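Local atomic coordinates of decapping and exoribonuclease protein 1 (Kluyveromyces lactis, PDB entry 4GPS), a protein that removes the NAD cap whole from the 5' end of capped RNAs, also hydrolyses m7G-capped RNA and degrades RNA from 5' to 3', using a divalent metal cation. Residues E115-I120 against S283-T288; G136-K141 against S335-Q340; F240-L245 against T292-S297; I328-S333 against K342-Q347. All blocks are in the same frame, centred on the assembly; numbering follows the deposited sequence.

Contact 1 (E115-I120 against S283-T288)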
loop_
_atom_site.group_PDB
_atom_site.type_symbol
_atom_site.label_atom_id
_atom_site.label_comp_id
_atom_site.label_asym_id
_atom_site.label_seq_id
_atom_site.Cartn_x
_atom_site.Cartn_y
_atom_site.Cartn_z
ATOM N N GLU A 115 16.203 18.207 -10.048
ATOM C CA GLU A 115 15.511 18.861 -11.157
ATOM C C GLU A 115 14.026 18.528 -11.033
ATOM O O GLU A 115 13.170 19.373 -11.305
ATOM C CB GLU A 115 16.037 18.359 -12.514
ATOM C CG GLU A 115 17.529 18.514 -12.684
ATOM C CD GLU A 115 18.313 17.320 -12.158
ATOM O OE1 GLU A 115 17.946 16.758 -11.105
ATOM O OE2 GLU A 115 19.313 16.944 -12.803
ATOM N N VAL A 116 13.744 17.288 -10.616
ATOM C CA VAL A 116 12.386 16.822 -10.423
ATOM C C VAL A 116 11.737 17.484 -9.180
ATOM O O VAL A 116 10.566 17.871 -9.226
ATOM C CB VAL A 116 12.363 15.259 -10.301
ATOM C CG1 VAL A 116 10.981 14.768 -9.883
ATOM C CG2 VAL A 116 12.766 14.629 -11.629
ATOM N N CYS A 117 12.469 17.621 -8.072
ATOM C CA CYS A 117 11.878 18.252 -6.874
ATOM C C CYS A 117 11.557 19.690 -7.200
ATOM O O CYS A 117 10.519 20.221 -6.780
ATOM C CB CYS A 117 12.833 18.229 -5.671
ATOM S SG CYS A 117 13.361 16.593 -5.128
ATOM N N THR A 118 12.465 20.321 -7.944
ATOM C CA THR A 118 12.295 21.712 -8.375
ATOM C C THR A 118 11.083 21.819 -9.333
ATOM O O THR A 118 10.280 22.746 -9.241
ATOM C CB THR A 118 13.592 22.248 -9.079
ATOM O OG1 THR A 118 14.650 22.376 -8.108
ATOM C CG2 THR A 118 13.326 23.606 -9.766
ATOM N N TYR A 119 10.961 20.877 -10.258
ATOM C CA TYR A 119 9.831 20.890 -11.146
ATOM C C TYR A 119 8.543 20.797 -10.336
ATOM O O TYR A 119 7.576 21.459 -10.652
ATOM C CB TYR A 119 9.866 19.705 -12.089
ATOM C CG TYR A 119 8.605 19.614 -12.920
ATOM C CD1 TYR A 119 8.329 20.562 -13.925
ATOM C CD2 TYR A 119 7.678 18.592 -12.705
ATOM C CE1 TYR A 119 7.154 20.482 -14.694
ATOM C CE2 TYR A 119 6.503 18.506 -13.471
ATOM C CZ TYR A 119 6.255 19.448 -14.449
ATOM O OH TYR A 119 5.096 19.362 -15.166
ATOM N N ILE A 120 8.523 19.953 -9.306
ATOM C CA ILE A 120 7.322 19.794 -8.500
ATOM C C ILE A 120 6.987 21.060 -7.724
ATOM O O ILE A 120 5.818 21.438 -7.620
ATOM C CB ILE A 120 7.476 18.614 -7.509
ATOM C CG1 ILE A 120 7.417 17.290 -8.275
ATOM C CG2 ILE A 120 6.386 18.666 -6.422
ATOM C CD1 ILE A 120 7.876 16.111 -7.469
ATOM N N SER A 283 11.407 6.976 -2.936
ATOM C CA SER A 283 12.310 8.101 -2.803
ATOM C C SER A 283 11.821 9.137 -1.850
ATOM O O SER A 283 10.687 9.072 -1.361
ATOM C CB SER A 283 12.448 8.794 -4.154
ATOM O OG SER A 283 11.233 9.482 -4.489
ATOM N N ILE A 284 12.690 10.115 -1.604
ATOM C CA ILE A 284 12.345 11.260 -0.768
ATOM C C ILE A 284 12.516 12.502 -1.620
ATOM O O ILE A 284 13.447 12.586 -2.424
ATOM C CB ILE A 284 13.267 11.488 0.433
ATOM C CG1 ILE A 284 13.205 10.309 1.396
ATOM C CG2 ILE A 284 12.786 12.721 1.199
ATOM C CD1 ILE A 284 14.096 9.153 1.006
ATOM N N ASN A 285 11.587 13.439 -1.468
ATOM C CA ASN A 285 11.666 14.722 -2.146
ATOM C C ASN A 285 12.520 15.537 -1.152
ATOM O O ASN A 285 12.038 15.926 -0.066
ATOM C CB ASN A 285 10.277 15.347 -2.275
ATOM C CG ASN A 285 10.325 16.714 -2.905
ATOM O OD1 ASN A 285 11.203 17.534 -2.594
ATOM N ND2 ASN A 285 9.384 16.978 -3.797
ATOM N N THR A 286 13.787 15.762 -1.492
ATOM C CA THR A 286 14.688 16.487 -0.594
ATOM C C THR A 286 14.289 17.940 -0.233
ATOM O O THR A 286 14.633 18.438 0.844
ATOM C CB THR A 286 16.089 16.452 -1.163
ATOM O OG1 THR A 286 16.025 16.779 -2.556
ATOM C CG2 THR A 286 16.696 15.059 -0.991
ATOM N N LEU A 287 13.559 18.620 -1.117
ATOM C CA LEU A 287 13.111 19.976 -0.824
ATOM C C LEU A 287 11.994 19.983 0.231
ATOM O O LEU A 287 11.890 20.904 1.045
ATOM C CB LEU A 287 12.558 20.667 -2.079
ATOM C CG LEU A 287 13.410 20.874 -3.329
ATOM C CD1 LEU A 287 12.620 21.753 -4.316
ATOM C CD2 LEU A 287 14.737 21.529 -2.952
ATOM N N THR A 288 11.160 18.952 0.232
ATOM C CA THR A 288 10.033 18.933 1.143
ATOM C C THR A 288 10.146 17.886 2.236
ATOM O O THR A 288 9.266 17.789 3.097
ATOM C CB THR A 288 8.718 18.716 0.331
ATOM O OG1 THR A 288 8.725 17.407 -0.263
ATOM C CG2 THR A 288 8.599 19.767 -0.821
HETATM O O HOH W 1 9.363 20.004 -4.433
#
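C117 and I120 on one face of helix 114-122 rest against N285, T286 and L287, where strand 273-285 ends and turns toward strand 290-297; it is a small, mixed contact of sulfur, amide and aliphatic groups, joined by a water. C117 is central. Its SG, anti to the carbonyl carbon (chi1 -59°), points at the turn and lies 3.5 Å from N285 OD1 and 3.7 Å from T286 OG1. On the flank of the same side chain, C117 CB packs against L287 CG at 3.6 Å, and L287 CD1 continues alongside the helix backbone to T118 N at 3.9 Å. T118 itself turns its hydroxyl back to P114 O. The N285 amide is held at both ends. Its OD1 accepts from T288 N at 3.2 Å, the donor lying above the carbonyl plane, and weakly from L287 N, an Asx motif that shapes the turn. ND2 donates to a water at 3.1 Å, and the same water donates to C117 O at 2.6 Å, bridging turn and helix. These partners fix which end of the amide is nitrogen. I120 CD1 approaches N285 ND2 from the opposite direction, at 4.1 Å. Around the pair, V116 and I120 lie on L327 of strand 325-331, Y119 stacks on W125, and N285 touches T292 of strand 290-297, while I284 shares backbone bonds with P110 and L112 in the chain just before the helix.

Contact 2 (G136-K141 against S335-Q340)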
loop_
_atom_site.group_PDB
_atom_site.type_symbol
_atom_site.label_atom_id
_atom_site.label_comp_id
_atom_site.label_asym_id
_atom_site.label_seq_id
_atom_site.Cartn_x
_atom_site.Cartn_y
_atom_site.Cartn_z
ATOM N N GLY A 136 9.699 13.168 -22.925
ATOM C CA GLY A 136 10.029 12.744 -24.279
ATOM C C GLY A 136 10.854 11.469 -24.317
ATOM O O GLY A 136 11.043 10.853 -25.365
ATOM N N ILE A 137 11.336 11.072 -23.153
ATOM C CA ILE A 137 12.145 9.890 -23.015
ATOM C C ILE A 137 11.296 8.641 -23.101
ATOM O O ILE A 137 10.232 8.541 -22.489
ATOM C CB ILE A 137 12.914 9.977 -21.702
ATOM C CG1 ILE A 137 14.022 11.013 -21.896
ATOM C CG2 ILE A 137 13.456 8.612 -21.277
ATOM C CD1 ILE A 137 14.906 11.190 -20.707
ATOM N N ASP A 138 11.760 7.698 -23.904
ATOM C CA ASP A 138 11.061 6.447 -24.105
ATOM C C ASP A 138 11.298 5.558 -22.892
ATOM O O ASP A 138 12.411 5.070 -22.706
ATOM C CB ASP A 138 11.588 5.756 -25.375
ATOM C CG ASP A 138 10.764 4.528 -25.764
ATOM O OD1 ASP A 138 9.575 4.697 -26.093
ATOM O OD2 ASP A 138 11.289 3.398 -25.743
ATOM N N LEU A 139 10.259 5.354 -22.076
ATOM C CA LEU A 139 10.361 4.518 -20.881
ATOM C C LEU A 139 10.444 3.047 -21.251
ATOM O O LEU A 139 10.421 2.177 -20.394
ATOM C CB LEU A 139 9.143 4.705 -19.977
ATOM C CG LEU A 139 8.896 6.079 -19.374
ATOM C CD1 LEU A 139 7.558 6.092 -18.660
ATOM C CD2 LEU A 139 10.016 6.416 -18.428
ATOM N N THR A 140 10.552 2.773 -22.535
ATOM C CA THR A 140 10.593 1.405 -23.004
ATOM C C THR A 140 11.967 1.047 -23.570
ATOM O O THR A 140 12.239 -0.107 -23.882
ATOM C CB THR A 140 9.438 1.204 -24.030
ATOM O OG1 THR A 140 8.439 0.360 -23.435
ATOM C CG2 THR A 140 9.929 0.645 -25.377
ATOM N N LYS A 141 12.836 2.050 -23.675
ATOM C CA LYS A 141 14.184 1.858 -24.184
ATOM C C LYS A 141 14.926 0.883 -23.266
ATOM O O LYS A 141 14.844 0.982 -22.046
ATOM C CB LYS A 141 14.903 3.208 -24.239
ATOM C CG LYS A 141 16.234 3.203 -24.944
ATOM C CD LYS A 141 16.775 4.618 -25.048
ATOM C CE LYS A 141 18.275 4.609 -25.221
ATOM N NZ LYS A 141 18.892 3.806 -24.128
ATOM N N SER A 335 3.668 5.748 -28.277
ATOM C CA SER A 335 5.110 5.933 -28.276
ATOM C C SER A 335 5.870 5.479 -27.046
ATOM O O SER A 335 7.086 5.306 -27.118
ATOM C CB SER A 335 5.398 7.403 -28.453
ATOM O OG SER A 335 5.246 8.039 -27.196
ATOM N N ASN A 336 5.168 5.304 -25.928
ATOM C CA ASN A 336 5.796 4.943 -24.659
ATOM C C ASN A 336 6.681 6.072 -24.112
ATOM O O ASN A 336 7.523 5.861 -23.216
ATOM C CB ASN A 336 6.616 3.667 -24.790
ATOM C CG ASN A 336 5.745 2.433 -24.839
ATOM O OD1 ASN A 336 4.960 2.157 -23.907
ATOM N ND2 ASN A 336 5.865 1.681 -25.934
ATOM N N GLU A 337 6.499 7.279 -24.631
ATOM C CA GLU A 337 7.299 8.375 -24.114
ATOM C C GLU A 337 6.672 9.031 -22.894
ATOM O O GLU A 337 5.454 9.206 -22.854
ATOM C CB GLU A 337 7.471 9.433 -25.178
ATOM C CG GLU A 337 8.265 8.968 -26.352
ATOM C CD GLU A 337 8.463 10.075 -27.355
ATOM O OE1 GLU A 337 9.282 9.881 -28.284
ATOM O OE2 GLU A 337 7.797 11.132 -27.210
ATOM N N LEU A 338 7.498 9.412 -21.916
ATOM C CA LEU A 338 7.002 10.120 -20.731
ATOM C C LEU A 338 6.444 11.477 -21.195
ATOM O O LEU A 338 7.183 12.331 -21.671
ATOM C CB LEU A 338 8.136 10.325 -19.709
ATOM C CG LEU A 338 7.860 11.219 -18.484
ATOM C CD1 LEU A 338 6.708 10.669 -17.657
ATOM C CD2 LEU A 338 9.104 11.294 -17.611
ATOM N N GLU A 339 5.133 11.668 -21.076
ATOM C CA GLU A 339 4.493 12.914 -21.532
ATOM C C GLU A 339 4.264 13.967 -20.476
ATOM O O GLU A 339 4.242 15.155 -20.769
ATOM C CB GLU A 339 3.133 12.625 -22.150
ATOM C CG GLU A 339 3.127 12.399 -23.627
ATOM C CD GLU A 339 1.722 12.164 -24.139
ATOM O OE1 GLU A 339 1.568 11.911 -25.353
ATOM O OE2 GLU A 339 0.770 12.231 -23.324
ATOM N N GLN A 340 4.081 13.534 -19.242
ATOM C CA GLN A 340 3.801 14.480 -18.188
ATOM C C GLN A 340 4.104 13.877 -16.828
ATOM O O GLN A 340 3.878 12.684 -16.589
ATOM C CB GLN A 340 2.315 14.885 -18.275
ATOM C CG GLN A 340 1.778 15.743 -17.145
ATOM C CD GLN A 340 0.247 15.934 -17.240
ATOM O OE1 GLN A 340 -0.434 15.282 -18.057
ATOM N NE2 GLN A 340 -0.300 16.811 -16.393
#
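G136-T140 runs past S335-L338 with the two directions 111° apart, bridged once at D138 and E337 and laced by three backbone bonds: G136 N to L338 O (2.9 Å), L338 N to I137 O (2.9 Å) and L139 N to N336 O (3.0 Å). E337 CA adds a CH...O contact to I137 O. Starting at the bridged D138, a type I turn runs to K141, and an ST turn, E337 N to S335 OG, sets the bend opposite. The E337 side chain, extended beyond CG, lies along the G136 peptide, with its CD 3.3 Å from G136 O. An alanine here is likely to leave that peptide uncovered and the loop at G136 less confined. T140 crosses N336, its OG1 3.7 Å from N336 CG and buried without a polar partner. L139 CG meets L338 CB at 4.3 Å, and L338 also reaches L245 of helix 233-246. D138, its CG anti to the backbone N (chi1 -172°), brings OD1 to 2.8 Å from S335 O. With these two acceptors and the like-charged E337 carboxylate nearby, the pKa of D138 is probably raised; its OD2 takes a weak bond from T140 N. All hydrogen bonds across are backbone to backbone.

Contact 3 (F240-L245 against T292-S297)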
loop_
_atom_site.group_PDB
_atom_site.type_symbol
_atom_site.label_atom_id
_atom_site.label_comp_id
_atom_site.label_asym_id
_atom_site.label_seq_id
_atom_site.Cartn_x
_atom_site.Cartn_y
_atom_site.Cartn_z
ATOM N N PHE A 240 9.806 0.431 -13.760
ATOM C CA PHE A 240 11.169 0.468 -13.222
ATOM C C PHE A 240 11.965 1.571 -13.912
ATOM O O PHE A 240 12.705 2.301 -13.248
ATOM C CB PHE A 240 11.896 -0.873 -13.403
ATOM C CG PHE A 240 11.423 -1.943 -12.461
ATOM C CD1 PHE A 240 11.525 -1.764 -11.083
ATOM C CD2 PHE A 240 10.825 -3.107 -12.949
ATOM C CE1 PHE A 240 11.032 -2.727 -10.198
ATOM C CE2 PHE A 240 10.327 -4.078 -12.082
ATOM C CZ PHE A 240 10.427 -3.890 -10.703
ATOM N N ALA A 241 11.805 1.696 -15.232
ATOM C CA ALA A 241 12.490 2.740 -15.977
ATOM C C ALA A 241 12.067 4.135 -15.487
ATOM O O ALA A 241 12.894 5.035 -15.379
ATOM C CB ALA A 241 12.206 2.602 -17.470
ATOM N N LEU A 242 10.785 4.320 -15.185
ATOM C CA LEU A 242 10.340 5.632 -14.714
ATOM C C LEU A 242 11.018 5.964 -13.370
ATOM O O LEU A 242 11.554 7.067 -13.202
ATOM C CB LEU A 242 8.804 5.690 -14.593
ATOM C CG LEU A 242 8.270 6.978 -13.949
ATOM C CD1 LEU A 242 8.588 8.195 -14.822
ATOM C CD2 LEU A 242 6.798 6.861 -13.763
ATOM N N GLU A 243 11.012 5.018 -12.429
ATOM C CA GLU A 243 11.669 5.221 -11.132
ATOM C C GLU A 243 13.163 5.507 -11.373
ATOM O O GLU A 243 13.749 6.436 -10.794
ATOM C CB GLU A 243 11.496 3.966 -10.261
ATOM C CG GLU A 243 10.041 3.799 -9.787
ATOM C CD GLU A 243 9.684 2.415 -9.268
ATOM O OE1 GLU A 243 8.481 2.194 -8.970
ATOM O OE2 GLU A 243 10.595 1.559 -9.154
ATOM N N ASP A 244 13.761 4.717 -12.257
ATOM C CA ASP A 244 15.174 4.858 -12.596
ATOM C C ASP A 244 15.508 6.282 -13.046
ATOM O O ASP A 244 16.462 6.888 -12.568
ATOM C CB ASP A 244 15.534 3.879 -13.708
ATOM C CG ASP A 244 16.949 3.361 -13.585
ATOM O OD1 ASP A 244 17.884 4.192 -13.513
ATOM O OD2 ASP A 244 17.123 2.118 -13.563
ATOM N N LEU A 245 14.709 6.798 -13.974
ATOM C CA LEU A 245 14.858 8.149 -14.515
ATOM C C LEU A 245 14.642 9.302 -13.485
ATOM O O LEU A 245 15.313 10.325 -13.560
ATOM C CB LEU A 245 13.881 8.297 -15.704
ATOM C CG LEU A 245 13.733 9.646 -16.412
ATOM C CD1 LEU A 245 15.031 9.942 -17.215
ATOM C CD2 LEU A 245 12.501 9.605 -17.334
ATOM N N THR A 292 8.072 10.194 -1.535
ATOM C CA THR A 292 7.392 10.369 -2.819
ATOM C C THR A 292 7.346 9.005 -3.548
ATOM O O THR A 292 8.381 8.434 -3.908
ATOM C CB THR A 292 8.154 11.422 -3.653
ATOM O OG1 THR A 292 8.148 12.659 -2.923
ATOM C CG2 THR A 292 7.506 11.617 -5.060
ATOM N N GLU A 293 6.135 8.479 -3.716
ATOM C CA GLU A 293 5.907 7.188 -4.350
ATOM C C GLU A 293 5.603 7.450 -5.827
ATOM O O GLU A 293 4.700 8.223 -6.179
ATOM C CB GLU A 293 4.746 6.458 -3.654
ATOM C CG GLU A 293 4.859 6.524 -2.129
ATOM C CD GLU A 293 4.314 5.303 -1.426
ATOM O OE1 GLU A 293 4.672 4.185 -1.836
ATOM O OE2 GLU A 293 3.543 5.455 -0.458
ATOM N N ILE A 294 6.402 6.808 -6.667
ATOM C CA ILE A 294 6.365 6.938 -8.109
ATOM C C ILE A 294 5.480 5.885 -8.795
ATOM O O ILE A 294 5.608 4.681 -8.553
ATOM C CB ILE A 294 7.815 6.858 -8.627
ATOM C CG1 ILE A 294 8.620 7.962 -7.926
ATOM C CG2 ILE A 294 7.869 6.944 -10.171
ATOM C CD1 ILE A 294 10.057 7.991 -8.296
ATOM N N LYS A 295 4.569 6.365 -9.635
ATOM C CA LYS A 295 3.650 5.489 -10.370
ATOM C C LYS A 295 3.742 5.790 -11.870
ATOM O O LYS A 295 3.824 6.959 -12.291
ATOM C CB LYS A 295 2.196 5.685 -9.893
ATOM C CG LYS A 295 1.921 5.238 -8.471
ATOM C CD LYS A 295 2.042 3.719 -8.326
ATOM C CE LYS A 295 1.768 3.285 -6.924
ATOM N NZ LYS A 295 1.906 1.827 -6.760
ATOM N N SER A 296 3.753 4.721 -12.651
ATOM C CA SER A 296 3.798 4.797 -14.102
ATOM C C SER A 296 2.357 4.593 -14.589
ATOM O O SER A 296 1.694 3.650 -14.180
ATOM C CB SER A 296 4.689 3.684 -14.641
ATOM O OG SER A 296 4.690 3.669 -16.051
ATOM N N SER A 297 1.863 5.463 -15.464
ATOM C CA SER A 297 0.492 5.295 -15.936
ATOM C C SER A 297 0.218 5.854 -17.331
ATOM O O SER A 297 0.992 6.621 -17.896
ATOM C CB SER A 297 -0.460 5.982 -14.944
ATOM O OG SER A 297 -1.803 5.600 -15.137
#
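Past E293, which points away and forms a salt bridge with R182, I294 is the first residue of strand 292-297 to meet helix 240-245, which runs at 134° to the strand with the axes 8.0 Å apart at closest. I294 turns toward the helix and, with CG2 anti to its backbone N, sets that methyl between two helix residues: CG2 is 3.7 Å from L242 CD2 and 3.8 Å from E243 CG. E243 stretches out beyond CG and carries OE1 to 3.8 Å from I294 O, bringing a helix carboxylate and a strand carbonyl close together, as two ligands of one metal site would be. I294 N donates to D282 OD2, and D282 also touches E243. K295 contributes its backbone only, K295 O lying 3.3 Å from L242 CD2. Its side chain leaves on the face of E293, close to Q317 and a bound citrate, and NZ stays 6.9 Å from E243 OE1. S296 turns back to the helix: S296 CA and CB lie 3.7 and 3.9 Å from L242 CD2, which thus straddles the strand from I294 to S296, and its hydroxyl bonds to T238 one turn back on the helix. The metal-binding residues E243, D282, E293 and I294 converge here, I294 presumably through its carbonyl oxygen, while K295 probably binds substrate. E293-I294-K295 fits the (D/E)XK signature of the PD-(D/E)XK nuclease fold, its active-site strand backed by a helix that supplies a further metal ligand.

Contact 4 (I328-S333 against K342-Q347)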
loop_
_atom_site.group_PDB
_atom_site.type_symbol
_atom_site.label_atom_id
_atom_site.label_comp_id
_atom_site.label_asym_id
_atom_site.label_seq_id
_atom_site.Cartn_x
_atom_site.Cartn_y
_atom_site.Cartn_z
ATOM N N ILE A 328 3.242 10.975 -10.472
ATOM C CA ILE A 328 2.841 10.118 -11.553
ATOM C C ILE A 328 3.457 10.523 -12.882
ATOM O O ILE A 328 3.514 11.712 -13.239
ATOM C CB ILE A 328 1.320 10.112 -11.657
ATOM C CG1 ILE A 328 0.769 9.446 -10.404
ATOM C CG2 ILE A 328 0.857 9.427 -12.962
ATOM C CD1 ILE A 328 -0.737 9.342 -10.373
ATOM N N GLY A 329 3.966 9.521 -13.584
ATOM C CA GLY A 329 4.545 9.752 -14.891
ATOM C C GLY A 329 3.593 9.158 -15.920
ATOM O O GLY A 329 3.425 7.934 -15.981
ATOM N N PHE A 330 2.947 10.012 -16.702
ATOM C CA PHE A 330 2.013 9.534 -17.711
ATOM C C PHE A 330 2.769 9.370 -19.002
ATOM O O PHE A 330 3.526 10.252 -19.412
ATOM C CB PHE A 330 0.865 10.528 -17.909
ATOM C CG PHE A 330 0.033 10.748 -16.681
ATOM C CD1 PHE A 330 0.320 11.778 -15.806
ATOM C CD2 PHE A 330 -1.074 9.950 -16.418
ATOM C CE1 PHE A 330 -0.491 12.013 -14.681
ATOM C CE2 PHE A 330 -1.882 10.178 -15.296
ATOM C CZ PHE A 330 -1.584 11.213 -14.433
ATOM N N ARG A 331 2.591 8.227 -19.634
ATOM C CA ARG A 331 3.282 8.001 -20.888
ATOM C C ARG A 331 2.279 7.958 -22.017
ATOM O O ARG A 331 1.125 7.616 -21.801
ATOM C CB ARG A 331 4.079 6.685 -20.862
ATOM C CG ARG A 331 3.213 5.457 -20.797
ATOM C CD ARG A 331 4.031 4.161 -20.876
ATOM N NE ARG A 331 3.116 3.018 -20.961
ATOM C CZ ARG A 331 2.376 2.581 -19.944
ATOM N NH1 ARG A 331 2.453 3.173 -18.751
ATOM N NH2 ARG A 331 1.514 1.586 -20.130
ATOM N N ASN A 332 2.740 8.325 -23.214
ATOM C CA ASN A 332 1.931 8.288 -24.433
ATOM C C ASN A 332 1.639 6.796 -24.657
ATOM O O ASN A 332 2.549 5.965 -24.543
ATOM C CB ASN A 332 2.759 8.830 -25.598
ATOM C CG ASN A 332 1.960 8.959 -26.865
ATOM O OD1 ASN A 332 1.162 9.883 -27.008
ATOM N ND2 ASN A 332 2.159 8.028 -27.792
ATOM N N SER A 333 0.396 6.441 -24.971
ATOM C CA SER A 333 0.057 5.024 -25.168
ATOM C C SER A 333 0.828 4.412 -26.326
ATOM O O SER A 333 1.368 3.311 -26.204
ATOM C CB SER A 333 -1.446 4.847 -25.427
ATOM O OG SER A 333 -2.217 5.336 -24.332
ATOM N N LYS A 342 3.275 14.564 -12.835
ATOM C CA LYS A 342 2.346 15.325 -12.020
ATOM C C LYS A 342 2.347 14.847 -10.596
ATOM O O LYS A 342 2.164 13.660 -10.332
ATOM C CB LYS A 342 0.916 15.237 -12.569
ATOM C CG LYS A 342 0.003 16.345 -12.054
ATOM C CD LYS A 342 -1.421 16.198 -12.562
ATOM C CE LYS A 342 -2.232 17.496 -12.369
ATOM N NZ LYS A 342 -2.287 17.962 -10.969
ATOM N N ALA A 343 2.551 15.784 -9.678
ATOM C CA ALA A 343 2.563 15.475 -8.244
ATOM C C ALA A 343 1.131 15.433 -7.664
ATOM O O ALA A 343 0.237 16.146 -8.124
ATOM C CB ALA A 343 3.418 16.531 -7.492
ATOM N N TYR A 344 0.905 14.585 -6.668
ATOM C CA TYR A 344 -0.413 14.517 -6.046
ATOM C C TYR A 344 -0.230 14.331 -4.579
ATOM O O TYR A 344 0.592 13.515 -4.161
ATOM C CB TYR A 344 -1.223 13.311 -6.531
ATOM C CG TYR A 344 -1.681 13.362 -7.970
ATOM C CD1 TYR A 344 -2.912 13.896 -8.309
ATOM C CD2 TYR A 344 -0.893 12.836 -8.984
ATOM C CE1 TYR A 344 -3.343 13.890 -9.614
ATOM C CE2 TYR A 344 -1.315 12.836 -10.288
ATOM C CZ TYR A 344 -2.542 13.362 -10.600
ATOM O OH TYR A 344 -2.951 13.383 -11.916
ATOM N N LYS A 345 -0.972 15.092 -3.791
ATOM C CA LYS A 345 -0.941 14.890 -2.354
ATOM C C LYS A 345 -2.102 13.918 -2.118
ATOM O O LYS A 345 -2.863 13.617 -3.068
ATOM C CB LYS A 345 -1.132 16.211 -1.627
ATOM C CG LYS A 345 0.148 16.970 -1.662
ATOM C CD LYS A 345 0.071 18.309 -1.022
ATOM C CE LYS A 345 1.456 18.916 -1.090
ATOM N NZ LYS A 345 2.430 18.030 -0.382
ATOM N N ILE A 346 -2.230 13.406 -0.896
ATOM C CA ILE A 346 -3.292 12.447 -0.599
ATOM C C ILE A 346 -4.677 13.053 -0.870
ATOM O O ILE A 346 -5.549 12.395 -1.451
ATOM C CB ILE A 346 -3.214 11.958 0.870
ATOM C CG1 ILE A 346 -4.217 10.835 1.097
ATOM C CG2 ILE A 346 -3.497 13.114 1.822
ATOM C CD1 ILE A 346 -3.972 9.680 0.204
ATOM N N GLN A 347 -4.879 14.304 -0.463
ATOM C CA GLN A 347 -6.151 14.992 -0.692
ATOM C C GLN A 347 -6.449 15.062 -2.202
ATOM O O GLN A 347 -7.608 14.957 -2.620
ATOM C CB GLN A 347 -6.097 16.411 -0.094
ATOM C CG GLN A 347 -7.307 17.273 -0.423
ATOM C CD GLN A 347 -8.620 16.694 0.114
ATOM O OE1 GLN A 347 -9.684 16.844 -0.522
ATOM N NE2 GLN A 347 -8.558 16.031 1.291
#
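I328 and K342 form an antiparallel hydrogen-bonded pair, making two of the backbone bonds that join the strands of the hairpin 325-331 and 338-344. I328 N donates to K342 O at 2.9 Å in a nearly straight bond (175°), with the donor tilted from the carbonyl plane; K342 N returns a bond to I328 O, also 2.9 Å, this one in the plane. Apolar contacts cover one face of the pair. I328 CD1 meets Y344 CE2 obliquely at 3.5 Å, while I328 CG2 sits over a face of the F330 ring, offset toward its rim. K342 CB touches the ring's edge at CE1, 4.1 Å away, before the lysine tail leads off. Aromatic contact is edge to edge: F330 CZ and Y344 OH approach from opposite directions to 3.6 Å, each near the other ring's plane. Replacing Y344 by an alanine would probably open a gap beside I328 CD1 and leave the F330 rim without its phenol neighbour. Beside the hairpin in the sheet, G329 bonds to K295 and S297 of strand 290-297. F330 stacks on H299 and meets F300 nearly at right angles, and I328 lies on M314 of helix 305-319, with I346 of helix 346-353 on W315.

Overall arrangement
From the N terminus, helix 114-122 opens contact 1, the loop 136-141 opens contact 2 and helix 233-246 opens contact 3. Segment 283-288 then closes contact 1, and 292-297 closes contact 3, so these two cross. Contact 2 closes only at 335-340, enclosing all of contact 3 and crossing contact 1. The hairpin contact 4 opens at 328, after contacts 1 and 3 have closed, and crosses contact 2. Neighbouring strands 273-285, 290-297, 325-331 and 338-344 carry the second segments and both halves of contact 4. The helices and loop are tied to them, with L139, I137 and L338 packing on A241, L242 and L245 between contacts 2 and 3, and I120 on A343 between contacts 1 and 4.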